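PDB 6BN2: acetyl-CoA acetyltransferase from Elizabethkingia anophelis NUHP1, which probably catalyses the reversible, thiolase-type transfer of an acetyl group between two acetyl-CoA molecules, giving acetoacetyl-CoA and free coenzyme A. Local coordinates for residues 10-15 against 105-110; 283-288 against 305-310; 318-323 against 371-376; 380-385 against 394-399. One frame throughout, in Å; residues are numbered along the deposited sequence.

Contact 1 of 4, residues 10-15 against 105-110; sequences KEVFIV and MAAQAV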
loop_
_atom_site.group_PDB
_atom_site.type_symbol
_atom_site.label_atom_id
_atom_site.label_comp_id
_atom_site.label_asym_id
_atom_site.label_seq_id
_atom_site.Cartn_x
_atom_site.Cartn_y
_atom_site.Cartn_z
ATOM N N LYS A 10 -24.386 0.457 -5.216
ATOM C CA LYS A 10 -24.000 0.293 -6.614
ATOM C C LYS A 10 -23.385 -1.077 -6.857
ATOM O O LYS A 10 -22.584 -1.566 -6.057
ATOM C CB LYS A 10 -22.962 1.344 -7.018
ATOM C CG LYS A 10 -23.480 2.694 -7.403
ATOM C CD LYS A 10 -22.349 3.492 -8.016
ATOM C CE LYS A 10 -22.746 4.933 -8.222
ATOM N NZ LYS A 10 -21.719 5.658 -9.010
ATOM N N GLU A 11 -23.709 -1.664 -7.998
ATOM C CA GLU A 11 -23.016 -2.870 -8.415
ATOM C C GLU A 11 -21.635 -2.530 -8.964
ATOM O O GLU A 11 -21.390 -1.423 -9.456
ATOM C CB GLU A 11 -23.830 -3.613 -9.477
ATOM C CG GLU A 11 -25.170 -4.118 -8.985
ATOM C CD GLU A 11 -26.047 -4.603 -10.125
ATOM O OE1 GLU A 11 -26.329 -3.800 -11.042
ATOM O OE2 GLU A 11 -26.441 -5.784 -10.109
ATOM N N VAL A 12 -20.724 -3.496 -8.871
ATOM C CA VAL A 12 -19.374 -3.360 -9.399
ATOM C C VAL A 12 -19.122 -4.524 -10.332
ATOM O O VAL A 12 -19.260 -5.684 -9.927
ATOM C CB VAL A 12 -18.313 -3.350 -8.286
ATOM C CG1 VAL A 12 -16.929 -3.043 -8.882
ATOM C CG2 VAL A 12 -18.708 -2.331 -7.228
ATOM N N PHE A 13 -18.751 -4.217 -11.564
ATOM C CA PHE A 13 -18.516 -5.229 -12.582
ATOM C C PHE A 13 -17.054 -5.272 -12.981
ATOM O O PHE A 13 -16.360 -4.257 -12.960
ATOM C CB PHE A 13 -19.363 -4.941 -13.813
ATOM C CG PHE A 13 -20.819 -5.081 -13.563
ATOM C CD1 PHE A 13 -21.438 -6.316 -13.733
ATOM C CD2 PHE A 13 -21.570 -4.000 -13.128
ATOM C CE1 PHE A 13 -22.791 -6.462 -13.484
ATOM C CE2 PHE A 13 -22.923 -4.142 -12.879
ATOM C CZ PHE A 13 -23.532 -5.372 -13.060
ATOM N N ILE A 14 -16.591 -6.466 -13.344
ATOM C CA ILE A 14 -15.256 -6.662 -13.897
ATOM C C ILE A 14 -15.422 -6.720 -15.402
ATOM O O ILE A 14 -16.095 -7.625 -15.914
ATOM C CB ILE A 14 -14.604 -7.948 -13.367
ATOM C CG1 ILE A 14 -14.426 -7.865 -11.847
ATOM C CG2 ILE A 14 -13.250 -8.172 -14.050
ATOM C CD1 ILE A 14 -14.143 -9.228 -11.213
ATOM N N VAL A 15 -14.838 -5.752 -16.112
ATOM C CA VAL A 15 -15.016 -5.691 -17.562
ATOM C C VAL A 15 -13.805 -6.233 -18.315
ATOM O O VAL A 15 -13.925 -6.540 -19.508
ATOM C CB VAL A 15 -15.367 -4.261 -18.043
ATOM C CG1 VAL A 15 -16.778 -3.872 -17.578
ATOM C CG2 VAL A 15 -14.336 -3.230 -17.596
ATOM N N MET A 105 -10.539 -2.901 -2.461
ATOM C CA MET A 105 -10.510 -1.458 -2.226
ATOM C C MET A 105 -11.044 -0.698 -3.431
ATOM O O MET A 105 -11.721 0.316 -3.289
ATOM C CB MET A 105 -9.079 -1.008 -1.917
ATOM C CG MET A 105 -8.562 -1.520 -0.584
ATOM S SD MET A 105 -6.786 -1.276 -0.402
ATOM C CE MET A 105 -6.735 -0.363 1.166
ATOM N N ALA A 106 -10.718 -1.174 -4.630
ATOM C CA ALA A 106 -11.229 -0.526 -5.829
ATOM C C ALA A 106 -12.744 -0.671 -5.923
ATOM O O ALA A 106 -13.447 0.276 -6.304
ATOM C CB ALA A 106 -10.542 -1.112 -7.066
ATOM N N ALA A 107 -13.265 -1.855 -5.577
ATOM C CA ALA A 107 -14.710 -2.038 -5.561
ATOM C C ALA A 107 -15.363 -1.093 -4.556
ATOM O O ALA A 107 -16.436 -0.525 -4.821
ATOM C CB ALA A 107 -15.042 -3.506 -5.257
ATOM N N GLN A 108 -14.712 -0.881 -3.412
ATOM C CA GLN A 108 -15.254 0.038 -2.421
ATOM C C GLN A 108 -15.265 1.466 -2.942
ATOM O O GLN A 108 -16.180 2.228 -2.624
ATOM C CB GLN A 108 -14.457 -0.055 -1.118
ATOM C CG GLN A 108 -14.681 -1.405 -0.422
ATOM C CD GLN A 108 -13.768 -1.644 0.750
ATOM O OE1 GLN A 108 -12.577 -1.384 0.685
ATOM N NE2 GLN A 108 -14.330 -2.129 1.846
ATOM N N ALA A 109 -14.258 1.848 -3.737
ATOM C CA ALA A 109 -14.260 3.182 -4.342
ATOM C C ALA A 109 -15.439 3.358 -5.297
ATOM O O ALA A 109 -16.025 4.451 -5.378
ATOM C CB ALA A 109 -12.940 3.436 -5.079
ATOM N N VAL A 110 -15.805 2.299 -6.027
ATOM C CA VAL A 110 -16.992 2.365 -6.884
ATOM C C VAL A 110 -18.262 2.439 -6.035
ATOM O O VAL A 110 -19.143 3.277 -6.277
ATOM C CB VAL A 110 -17.043 1.168 -7.857
ATOM C CG1 VAL A 110 -18.340 1.213 -8.718
ATOM C CG2 VAL A 110 -15.821 1.159 -8.779
HETATM O O HOH W 1 -19.354 5.162 -8.215
#

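Contact 2 of 4, residues 283-288 against 305-310; sequences IVSYAD and PIALAK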
loop_
_atom_site.group_PDB
_atom_site.type_symbol
_atom_site.label_atom_id
_atom_site.label_comp_id
_atom_site.label_asym_id
_atom_site.label_seq_id
_atom_site.Cartn_x
_atom_site.Cartn_y
_atom_site.Cartn_z
ATOM N N ILE A 283 -18.836 -8.461 -9.145
ATOM C CA ILE A 283 -18.313 -8.706 -7.802
ATOM C C ILE A 283 -19.503 -8.745 -6.853
ATOM O O ILE A 283 -20.251 -7.773 -6.748
ATOM C CB ILE A 283 -17.297 -7.634 -7.383
ATOM C CG1 ILE A 283 -16.037 -7.751 -8.252
ATOM C CG2 ILE A 283 -16.936 -7.800 -5.899
ATOM C CD1 ILE A 283 -15.015 -6.611 -8.034
ATOM N N VAL A 284 -19.702 -9.877 -6.185
ATOM C CA VAL A 284 -20.874 -10.035 -5.326
ATOM C C VAL A 284 -20.589 -9.545 -3.910
ATOM O O VAL A 284 -21.386 -8.793 -3.335
ATOM C CB VAL A 284 -21.330 -11.503 -5.320
ATOM C CG1 VAL A 284 -22.510 -11.683 -4.378
ATOM C CG2 VAL A 284 -21.692 -11.958 -6.739
ATOM N N SER A 285 -19.453 -9.971 -3.355
ATOM C CA SER A 285 -19.067 -9.632 -1.992
ATOM C C SER A 285 -17.592 -9.949 -1.801
ATOM O O SER A 285 -16.948 -10.581 -2.647
ATOM C CB SER A 285 -19.896 -10.403 -0.967
ATOM O OG SER A 285 -19.600 -11.791 -1.093
ATOM N N TYR A 286 -17.068 -9.521 -0.655
ATOM C CA TYR A 286 -15.663 -9.753 -0.341
ATOM C C TYR A 286 -15.500 -9.552 1.155
ATOM O O TYR A 286 -16.360 -8.956 1.813
ATOM C CB TYR A 286 -14.714 -8.812 -1.129
ATOM C CG TYR A 286 -15.273 -7.417 -1.144
ATOM C CD1 TYR A 286 -15.098 -6.577 -0.049
ATOM C CD2 TYR A 286 -16.043 -6.967 -2.207
ATOM C CE1 TYR A 286 -15.678 -5.327 -0.011
ATOM C CE2 TYR A 286 -16.623 -5.710 -2.183
ATOM C CZ TYR A 286 -16.435 -4.900 -1.083
ATOM O OH TYR A 286 -17.033 -3.656 -1.022
ATOM N N ALA A 287 -14.381 -10.043 1.685
ATOM C CA ALA A 287 -14.148 -9.918 3.121
ATOM C C ALA A 287 -12.688 -10.187 3.436
ATOM O O ALA A 287 -12.005 -10.924 2.716
ATOM C CB ALA A 287 -15.019 -10.897 3.934
ATOM N N ASP A 288 -12.231 -9.596 4.530
ATOM C CA ASP A 288 -10.955 -9.928 5.142
ATOM C C ASP A 288 -11.216 -10.633 6.466
ATOM O O ASP A 288 -12.220 -10.373 7.142
ATOM C CB ASP A 288 -10.120 -8.675 5.428
ATOM C CG ASP A 288 -9.809 -7.875 4.184
ATOM O OD1 ASP A 288 -9.151 -8.420 3.285
ATOM O OD2 ASP A 288 -10.265 -6.705 4.082
ATOM N N PRO A 305 -16.294 -17.724 4.652
ATOM C CA PRO A 305 -17.652 -17.667 5.216
ATOM C C PRO A 305 -18.153 -16.256 5.454
ATOM O O PRO A 305 -19.361 -16.019 5.326
ATOM C CB PRO A 305 -17.518 -18.450 6.532
ATOM C CG PRO A 305 -16.398 -19.434 6.234
ATOM C CD PRO A 305 -15.414 -18.619 5.429
ATOM N N ILE A 306 -17.271 -15.307 5.786
ATOM C CA ILE A 306 -17.723 -13.925 5.954
ATOM C C ILE A 306 -18.214 -13.369 4.627
ATOM O O ILE A 306 -19.277 -12.732 4.553
ATOM C CB ILE A 306 -16.604 -13.047 6.542
ATOM C CG1 ILE A 306 -16.157 -13.592 7.899
ATOM C CG2 ILE A 306 -17.113 -11.610 6.678
ATOM C CD1 ILE A 306 -14.968 -12.846 8.483
ATOM N N ALA A 307 -17.442 -13.597 3.564
ATOM C CA ALA A 307 -17.855 -13.135 2.241
ATOM C C ALA A 307 -19.152 -13.807 1.811
ATOM O O ALA A 307 -20.032 -13.160 1.230
ATOM C CB ALA A 307 -16.747 -13.383 1.212
ATOM N N LEU A 308 -19.296 -15.107 2.084
ATOM C CA LEU A 308 -20.545 -15.776 1.721
ATOM C C LEU A 308 -21.729 -15.167 2.451
ATOM O O LEU A 308 -22.783 -14.938 1.850
ATOM C CB LEU A 308 -20.456 -17.274 2.011
ATOM C CG LEU A 308 -19.470 -18.016 1.107
ATOM C CD1 LEU A 308 -19.306 -19.467 1.585
ATOM C CD2 LEU A 308 -19.968 -17.983 -0.334
ATOM N N ALA A 309 -21.580 -14.895 3.750
ATOM C CA ALA A 309 -22.695 -14.318 4.492
ATOM C C ALA A 309 -23.061 -12.942 3.947
ATOM O O ALA A 309 -24.246 -12.594 3.856
ATOM C CB ALA A 309 -22.358 -14.243 5.979
ATOM N N LYS A 310 -22.057 -12.155 3.567
ATOM C CA LYS A 310 -22.329 -10.857 2.963
ATOM C C LYS A 310 -23.045 -10.999 1.624
ATOM O O LYS A 310 -23.881 -10.156 1.280
ATOM C CB LYS A 310 -21.019 -10.079 2.811
ATOM C CG LYS A 310 -20.472 -9.634 4.169
ATOM C CD LYS A 310 -19.092 -9.001 4.011
ATOM C CE LYS A 310 -19.186 -7.584 3.440
ATOM N NZ LYS A 310 -17.816 -6.970 3.308
HETATM O O HOH W 2 -18.818 -7.176 0.235
#

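Contact 3 of 4, residues 318-323 against 371-376; sequences IDFFEF and NVLKQN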
loop_
_atom_site.group_PDB
_atom_site.type_symbol
_atom_site.label_atom_id
_atom_site.label_comp_id
_atom_site.label_asym_id
_atom_site.label_seq_id
_atom_site.Cartn_x
_atom_site.Cartn_y
_atom_site.Cartn_z
ATOM N N ILE A 318 -21.551 -22.122 -4.447
ATOM C CA ILE A 318 -20.341 -21.803 -5.198
ATOM C C ILE A 318 -20.000 -22.969 -6.115
ATOM O O ILE A 318 -19.902 -24.118 -5.664
ATOM C CB ILE A 318 -19.166 -21.501 -4.259
ATOM C CG1 ILE A 318 -19.520 -20.380 -3.271
ATOM C CG2 ILE A 318 -17.935 -21.166 -5.098
ATOM C CD1 ILE A 318 -19.908 -19.046 -3.939
ATOM N N ASP A 319 -19.830 -22.678 -7.410
ATOM C CA ASP A 319 -19.534 -23.733 -8.374
ATOM C C ASP A 319 -18.045 -24.065 -8.425
ATOM O O ASP A 319 -17.675 -25.238 -8.553
ATOM C CB ASP A 319 -20.014 -23.316 -9.763
ATOM C CG ASP A 319 -21.535 -23.244 -9.860
ATOM O OD1 ASP A 319 -22.211 -24.074 -9.217
ATOM O OD2 ASP A 319 -22.061 -22.373 -10.591
ATOM N N PHE A 320 -17.186 -23.049 -8.351
ATOM C CA PHE A 320 -15.745 -23.248 -8.453
ATOM C C PHE A 320 -15.029 -22.305 -7.512
ATOM O O PHE A 320 -15.499 -21.196 -7.248
ATOM C CB PHE A 320 -15.244 -23.040 -9.893
ATOM C CG PHE A 320 -15.668 -24.140 -10.803
ATOM C CD1 PHE A 320 -16.857 -24.052 -11.523
ATOM C CD2 PHE A 320 -14.923 -25.310 -10.875
ATOM C CE1 PHE A 320 -17.284 -25.117 -12.328
ATOM C CE2 PHE A 320 -15.334 -26.373 -11.690
ATOM C CZ PHE A 320 -16.516 -26.276 -12.413
ATOM N N PHE A 321 -13.870 -22.760 -7.029
ATOM C CA PHE A 321 -13.067 -22.032 -6.051
ATOM C C PHE A 321 -11.648 -21.876 -6.567
ATOM O O PHE A 321 -11.112 -22.784 -7.213
ATOM C CB PHE A 321 -12.972 -22.773 -4.709
ATOM C CG PHE A 321 -14.294 -23.050 -4.061
ATOM C CD1 PHE A 321 -15.041 -24.165 -4.433
ATOM C CD2 PHE A 321 -14.776 -22.222 -3.052
ATOM C CE1 PHE A 321 -16.260 -24.447 -3.819
ATOM C CE2 PHE A 321 -16.001 -22.491 -2.430
ATOM C CZ PHE A 321 -16.739 -23.603 -2.813
ATOM N N GLU A 322 -11.018 -20.750 -6.218
ATOM C CA GLU A 322 -9.575 -20.579 -6.389
ATOM C C GLU A 322 -9.014 -20.232 -5.023
ATOM O O GLU A 322 -9.283 -19.144 -4.509
ATOM C CB GLU A 322 -9.240 -19.478 -7.396
ATOM C CG GLU A 322 -9.470 -19.864 -8.834
ATOM C CD GLU A 322 -8.360 -20.744 -9.377
ATOM O OE1 GLU A 322 -8.683 -21.669 -10.152
ATOM O OE2 GLU A 322 -7.177 -20.511 -9.047
ATOM N N PHE A 323 -8.273 -21.159 -4.424
ATOM C CA PHE A 323 -7.556 -20.933 -3.171
ATOM C C PHE A 323 -6.067 -20.925 -3.482
ATOM O O PHE A 323 -5.543 -21.925 -3.984
ATOM C CB PHE A 323 -7.846 -22.037 -2.153
ATOM C CG PHE A 323 -9.125 -21.876 -1.407
ATOM C CD1 PHE A 323 -9.172 -21.104 -0.256
ATOM C CD2 PHE A 323 -10.262 -22.555 -1.804
ATOM C CE1 PHE A 323 -10.356 -20.972 0.465
ATOM C CE2 PHE A 323 -11.441 -22.424 -1.097
ATOM C CZ PHE A 323 -11.492 -21.633 0.035
ATOM N N ASN A 371 -12.180 -17.082 -15.751
ATOM C CA ASN A 371 -12.133 -17.952 -16.911
ATOM C C ASN A 371 -12.536 -19.378 -16.579
ATOM O O ASN A 371 -13.166 -20.031 -17.405
ATOM C CB ASN A 371 -10.741 -17.859 -17.530
ATOM C CG ASN A 371 -10.544 -16.520 -18.196
ATOM O OD1 ASN A 371 -9.954 -15.579 -17.619
ATOM N ND2 ASN A 371 -11.116 -16.388 -19.375
ATOM N N VAL A 372 -12.215 -19.868 -15.380
ATOM C CA VAL A 372 -12.725 -21.171 -14.950
ATOM C C VAL A 372 -14.250 -21.194 -15.003
ATOM O O VAL A 372 -14.861 -22.153 -15.498
ATOM C CB VAL A 372 -12.215 -21.516 -13.539
ATOM C CG1 VAL A 372 -13.065 -22.642 -12.935
ATOM C CG2 VAL A 372 -10.728 -21.899 -13.555
ATOM N N LEU A 373 -14.894 -20.135 -14.493
ATOM C CA LEU A 373 -16.357 -20.108 -14.519
ATOM C C LEU A 373 -16.897 -20.142 -15.949
ATOM O O LEU A 373 -17.865 -20.852 -16.234
ATOM C CB LEU A 373 -16.884 -18.881 -13.771
ATOM C CG LEU A 373 -16.574 -18.821 -12.281
ATOM C CD1 LEU A 373 -17.085 -17.473 -11.752
ATOM C CD2 LEU A 373 -17.224 -19.991 -11.527
ATOM N N LYS A 374 -16.288 -19.389 -16.865
ATOM C CA LYS A 374 -16.775 -19.387 -18.242
ATOM C C LYS A 374 -16.517 -20.726 -18.920
ATOM O O LYS A 374 -17.377 -21.229 -19.654
ATOM C CB LYS A 374 -16.131 -18.240 -19.018
ATOM C CG LYS A 374 -16.622 -16.884 -18.520
ATOM C CD LYS A 374 -16.023 -15.718 -19.285
ATOM C CE LYS A 374 -16.562 -14.413 -18.717
ATOM N NZ LYS A 374 -18.055 -14.390 -18.773
ATOM N N GLN A 375 -15.348 -21.327 -18.662
ATOM C CA GLN A 375 -15.006 -22.614 -19.270
ATOM C C GLN A 375 -15.962 -23.714 -18.845
ATOM O O GLN A 375 -16.168 -24.687 -19.588
ATOM C CB GLN A 375 -13.570 -22.992 -18.899
ATOM C CG GLN A 375 -12.540 -22.107 -19.614
ATOM C CD GLN A 375 -11.206 -22.026 -18.900
ATOM O OE1 GLN A 375 -10.936 -22.776 -17.964
ATOM N NE2 GLN A 375 -10.366 -21.090 -19.335
ATOM N N ASN A 376 -16.559 -23.576 -17.669
ATOM C CA ASN A 376 -17.443 -24.591 -17.118
ATOM C C ASN A 376 -18.904 -24.153 -17.092
ATOM O O ASN A 376 -19.723 -24.828 -16.463
ATOM C CB ASN A 376 -16.947 -24.966 -15.718
ATOM C CG ASN A 376 -15.617 -25.697 -15.761
ATOM O OD1 ASN A 376 -15.585 -26.909 -15.981
ATOM N ND2 ASN A 376 -14.517 -24.974 -15.582
#

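Contact 4 of 4, residues 380-385 against 394-399; sequences YGAAAI and AIVIEN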
loop_
_atom_site.group_PDB
_atom_site.type_symbol
_atom_site.label_atom_id
_atom_site.label_comp_id
_atom_site.label_asym_id
_atom_site.label_seq_id
_atom_site.Cartn_x
_atom_site.Cartn_y
_atom_site.Cartn_z
ATOM N N TYR A 380 -21.599 -18.884 -9.784
ATOM C CA TYR A 380 -20.834 -18.265 -8.708
ATOM C C TYR A 380 -19.464 -18.911 -8.530
ATOM O O TYR A 380 -19.324 -20.139 -8.562
ATOM C CB TYR A 380 -21.604 -18.337 -7.390
ATOM C CG TYR A 380 -22.865 -17.510 -7.356
ATOM C CD1 TYR A 380 -22.814 -16.128 -7.539
ATOM C CD2 TYR A 380 -24.095 -18.099 -7.112
ATOM C CE1 TYR A 380 -23.966 -15.364 -7.504
ATOM C CE2 TYR A 380 -25.247 -17.341 -7.066
ATOM C CZ TYR A 380 -25.175 -15.974 -7.259
ATOM O OH TYR A 380 -26.328 -15.228 -7.211
ATOM N N GLY A 381 -18.455 -18.070 -8.305
ATOM C CA GLY A 381 -17.141 -18.541 -7.920
ATOM C C GLY A 381 -16.648 -17.789 -6.699
ATOM O O GLY A 381 -17.108 -16.689 -6.387
ATOM N N ALA A 382 -15.692 -18.397 -6.005
ATOM C CA ALA A 382 -15.060 -17.715 -4.880
ATOM C C ALA A 382 -13.552 -17.896 -4.953
ATOM O O ALA A 382 -13.060 -18.966 -5.317
ATOM C CB ALA A 382 -15.574 -18.234 -3.527
ATOM N N ALA A 383 -12.818 -16.847 -4.606
ATOM C CA ALA A 383 -11.367 -16.910 -4.525
ATOM C C ALA A 383 -10.942 -16.454 -3.140
ATOM O O ALA A 383 -11.564 -15.575 -2.558
ATOM C CB ALA A 383 -10.698 -16.017 -5.570
ATOM N N ALA A 384 -9.865 -17.049 -2.627
ATOM C CA ALA A 384 -9.369 -16.654 -1.312
ATOM C C ALA A 384 -7.872 -16.881 -1.254
ATOM O O ALA A 384 -7.338 -17.756 -1.935
ATOM C CB ALA A 384 -10.062 -17.442 -0.182
ATOM N N ILE A 385 -7.191 -16.071 -0.441
ATOM C CA ILE A 385 -5.733 -16.114 -0.376
ATOM C C ILE A 385 -5.297 -15.712 1.028
ATOM O O ILE A 385 -5.828 -14.758 1.604
ATOM C CB ILE A 385 -5.115 -15.228 -1.479
ATOM C CG1 ILE A 385 -3.579 -15.315 -1.485
ATOM C CG2 ILE A 385 -5.560 -13.742 -1.332
ATOM C CD1 ILE A 385 -2.979 -14.904 -2.856
ATOM N N ALA A 394 -11.013 -12.786 0.828
ATOM C CA ALA A 394 -11.869 -13.646 0.015
ATOM C C ALA A 394 -12.816 -12.788 -0.807
ATOM O O ALA A 394 -13.237 -11.711 -0.372
ATOM C CB ALA A 394 -12.691 -14.617 0.884
ATOM N N ILE A 395 -13.181 -13.280 -1.992
ATOM C CA ILE A 395 -14.082 -12.541 -2.862
ATOM C C ILE A 395 -15.000 -13.535 -3.567
ATOM O O ILE A 395 -14.584 -14.647 -3.914
ATOM C CB ILE A 395 -13.287 -11.662 -3.857
ATOM C CG1 ILE A 395 -14.220 -10.756 -4.665
ATOM C CG2 ILE A 395 -12.378 -12.533 -4.781
ATOM C CD1 ILE A 395 -13.441 -9.696 -5.471
ATOM N N VAL A 396 -16.268 -13.149 -3.722
ATOM C CA VAL A 396 -17.278 -13.947 -4.418
ATOM C C VAL A 396 -17.653 -13.200 -5.687
ATOM O O VAL A 396 -17.947 -11.998 -5.636
ATOM C CB VAL A 396 -18.511 -14.172 -3.518
ATOM C CG1 VAL A 396 -19.599 -14.946 -4.278
ATOM C CG2 VAL A 396 -18.102 -14.910 -2.242
ATOM N N ILE A 397 -17.641 -13.897 -6.830
ATOM C CA ILE A 397 -18.009 -13.250 -8.082
ATOM C C ILE A 397 -19.098 -14.063 -8.757
ATOM O O ILE A 397 -19.296 -15.246 -8.471
ATOM C CB ILE A 397 -16.817 -13.058 -9.045
ATOM C CG1 ILE A 397 -16.273 -14.402 -9.520
ATOM C CG2 ILE A 397 -15.730 -12.183 -8.407
ATOM C CD1 ILE A 397 -15.159 -14.268 -10.578
ATOM N N GLU A 398 -19.836 -13.391 -9.636
ATOM C CA GLU A 398 -20.888 -14.023 -10.418
ATOM C C GLU A 398 -20.500 -13.919 -11.882
ATOM O O GLU A 398 -20.330 -12.816 -12.406
ATOM C CB GLU A 398 -22.251 -13.370 -10.171
ATOM C CG GLU A 398 -23.367 -14.023 -11.018
ATOM C CD GLU A 398 -24.686 -13.262 -10.963
ATOM O OE1 GLU A 398 -24.806 -12.316 -10.153
ATOM O OE2 GLU A 398 -25.603 -13.612 -11.738
ATOM N N ASN A 399 -20.338 -15.063 -12.527
ATOM C CA ASN A 399 -20.092 -15.075 -13.963
ATOM C C ASN A 399 -21.305 -14.538 -14.715
ATOM O O ASN A 399 -22.448 -14.910 -14.427
ATOM C CB ASN A 399 -19.768 -16.501 -14.412
ATOM C CG ASN A 399 -19.547 -16.602 -15.919
ATOM O OD1 ASN A 399 -18.971 -15.698 -16.531
ATOM N ND2 ASN A 399 -20.016 -17.705 -16.526
#

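Contact 1 of 4, residues 10-15 against 105-110
Val12, on strand 12-24, packs with Ala107 and Val110 in a small apolar contact between sheet and helix, in the N-terminal half of the thiolase fold. The two methyls of Val12 divide the work. CG1, anti to the backbone N (chi1 -173°), lies 4.1 Å from Ala107 CB. CG2 points to the next turn, where it meets Val110 CG1 at 3.9 Å, the two valines crossing obliquely. CG2 also lies 3.8 Å from Ala107 O, a van der Waals contact with the helix backbone. The CA atoms of Val12 and Ala107 are 6.2 Å apart.

At the partly exposed end the contact turns polar. The extended chain of Lys10 runs past the last turn of the helix, its CD 3.7 Å from Val110 O. A water joins the two segments: it accepts a bond from Lys10 NZ at 2.5 Å, a distance short enough to be doubtful, and lies 2.7 Å from Val110 O, to which it can donate. The ammonium group also forms a salt bridge with Glu116, beyond the helix.

Strand 12-24 runs between strands 258-268 and 281-290 of the large mixed sheet, and Val12 touches Leu266 on one and Ile283 on the other. Helix 98-111 packs on this part of the sheet and carries Gln108 and Ala109 to the second subunit.

Contact 2 of 4, residues 283-288 against 305-310
The ring of Tyr286 has a water over the centre of one face, its oxygen 3.4 Å above the ring plane. Ile283 CG2 lies in plane at the ring's edge, and Lys310 NZ approaches the same ring obliquely. This is strand-on-helix packing in the C-terminal half of the thiolase fold: strand 281-290 of the large sheet against helix 300-311, their short axes 6.6 Å apart and running at 146°. A classic beta bulge, with Val284 and Ser285 both facing Val396 of the next strand, precedes the closest point.

Ser285 and Ala287 point to the helix, and Tyr286 away from it. At Ser285, OG lies between the backbone N and the carbonyl carbon (chi1 65°) and donates to Ala307 O at 2.7 Å. Ser285 OG meets this carbonyl from above its plane. Next along, Ala287 CB presses against Ile306 CG2 at 3.5 Å and touches Ala307 CB more loosely at 4.1 Å. These small side chains allow the backbones to come within 4.8 Å, measured between the CA atoms of Tyr286 and Ala307.

The Lys310 chain bends at chi3 (76°), which turns CE aside. Its ammonium group makes a salt bridge with Asp114 of the second subunit, whose carboxylate takes a hydrogen bond from Tyr286 OH as well, so strand and helix meet the dimer interface together. On the strand itself, Lys310 NZ donates to Tyr286 O at 2.9 Å, nearly along the C=O axis.

Contact 3 of 4, residues 318-323 against 371-376
Phe320, which loses the most surface in this contact, points its side chain at the last turn of helix 358-375 and is met there by Val372, Leu373 and Asn376. Val372 CG1 comes in obliquely near the root of the ring, 3.7 Å from Phe320 CG. Leu373 reaches it with one branch: CD2 lies near the ring plane at the edge, 4.0 Å from Phe320 CB, and the two side chains slide past each other in opposite directions.

The far end of the ring belongs to Asn376, the first residue to leave the helix. Its CB is 3.4 Å from Phe320 CE1, and Asn376 ND2 lies over one face, offset toward the rim, with ring and amide planes 31° apart. What fixes the amide is the helix end itself: Asn376 ND2 donates to Val372 O at 2.8 Å, in a nearly straight bond (166°) lying close to the amide plane.

In the fold, this is where the last long helix covers strand 320-323, one of the two outermost strands of the mixed sheet within this chain. Strand and helix run nearly antiparallel, at 156°, and the helix belongs to the beta-alpha-beta crossover connection between parallel neighbours 320-323 and 380-387. Val372 uses its second methyl on Glu322, with CG2 4.0 Å from OE1. The Glu322 chain is bent at chi2 and also packs on Ile365, Thr368 and Leu369, earlier on the same helix.

Contact 4 of 4, residues 380-385 against 394-399
Tyr380, the residue with the most surface covered in this contact, lays its ring obliquely across the side chain of Glu398. The touching atom is Tyr380 CE1, 3.7 Å from Glu398 CB, and the ring and carboxylate planes stand 56° apart. With CG of Glu398 anti to its backbone N (chi1 179°), both CB and CG lie near CE1. Ile397 O lies in the plane of the Tyr380 ring at its edge, 3.7 Å from Tyr380 CD1.

On the same face, Ala382 sits opposite Val396, and Ala384 opposite Ala394, whose CB atoms are 4.0 Å apart. Helix 300-311 covers this face through Leu304, Ala303 and Ala307. The segments belong to the C-terminal beta hairpin of the thiolase fold, strands 380-387 and 391-399, paired in antiparallel fashion. Gly381 with Ile397 and Ala383 with Ile395 are the hydrogen-bonded pairs, each closed by two backbone bonds, such as Ile397 N to Gly381 O at 2.9 Å. Tyr380/Glu398, Ala382/Val396 and Ala384/Ala394 are the non-hydrogen-bonded pairs, and there CA-H groups approach carbonyl oxygens, as with Ala394 CA and Ala383 O at 3.2 Å.

On the other face, Ala383 CB meets Ile395 CG2 at 3.9 Å. The longer arm of Ile395 leads away from the partner strand. Ile397 sets CG1 over Gly381, 4.0 Å from its O, and packs on Leu369 and Ile370 of helix 358-375.

How the contacts relate
All four contacts hang on one mixed sheet, and they follow one another along the chain, each closing before the next opens. Contacts 1 and 2 sit on neighbouring strands, their centres about 14 Å apart. Contact 4 lies about 8 Å, between centres, from both contact 2 and contact 3: strand 391-399 borders 281-290, and 380-387 borders 320-323. Helix 300-311 and helix 358-375 cover opposite faces of the hairpin. Contacts 1 and 2 lie on the side reaching the second subunit, while no other chain of the assembly touches the segments of contacts 3 and 4. The predicted catalytic Cys386 comes just beyond 380-385.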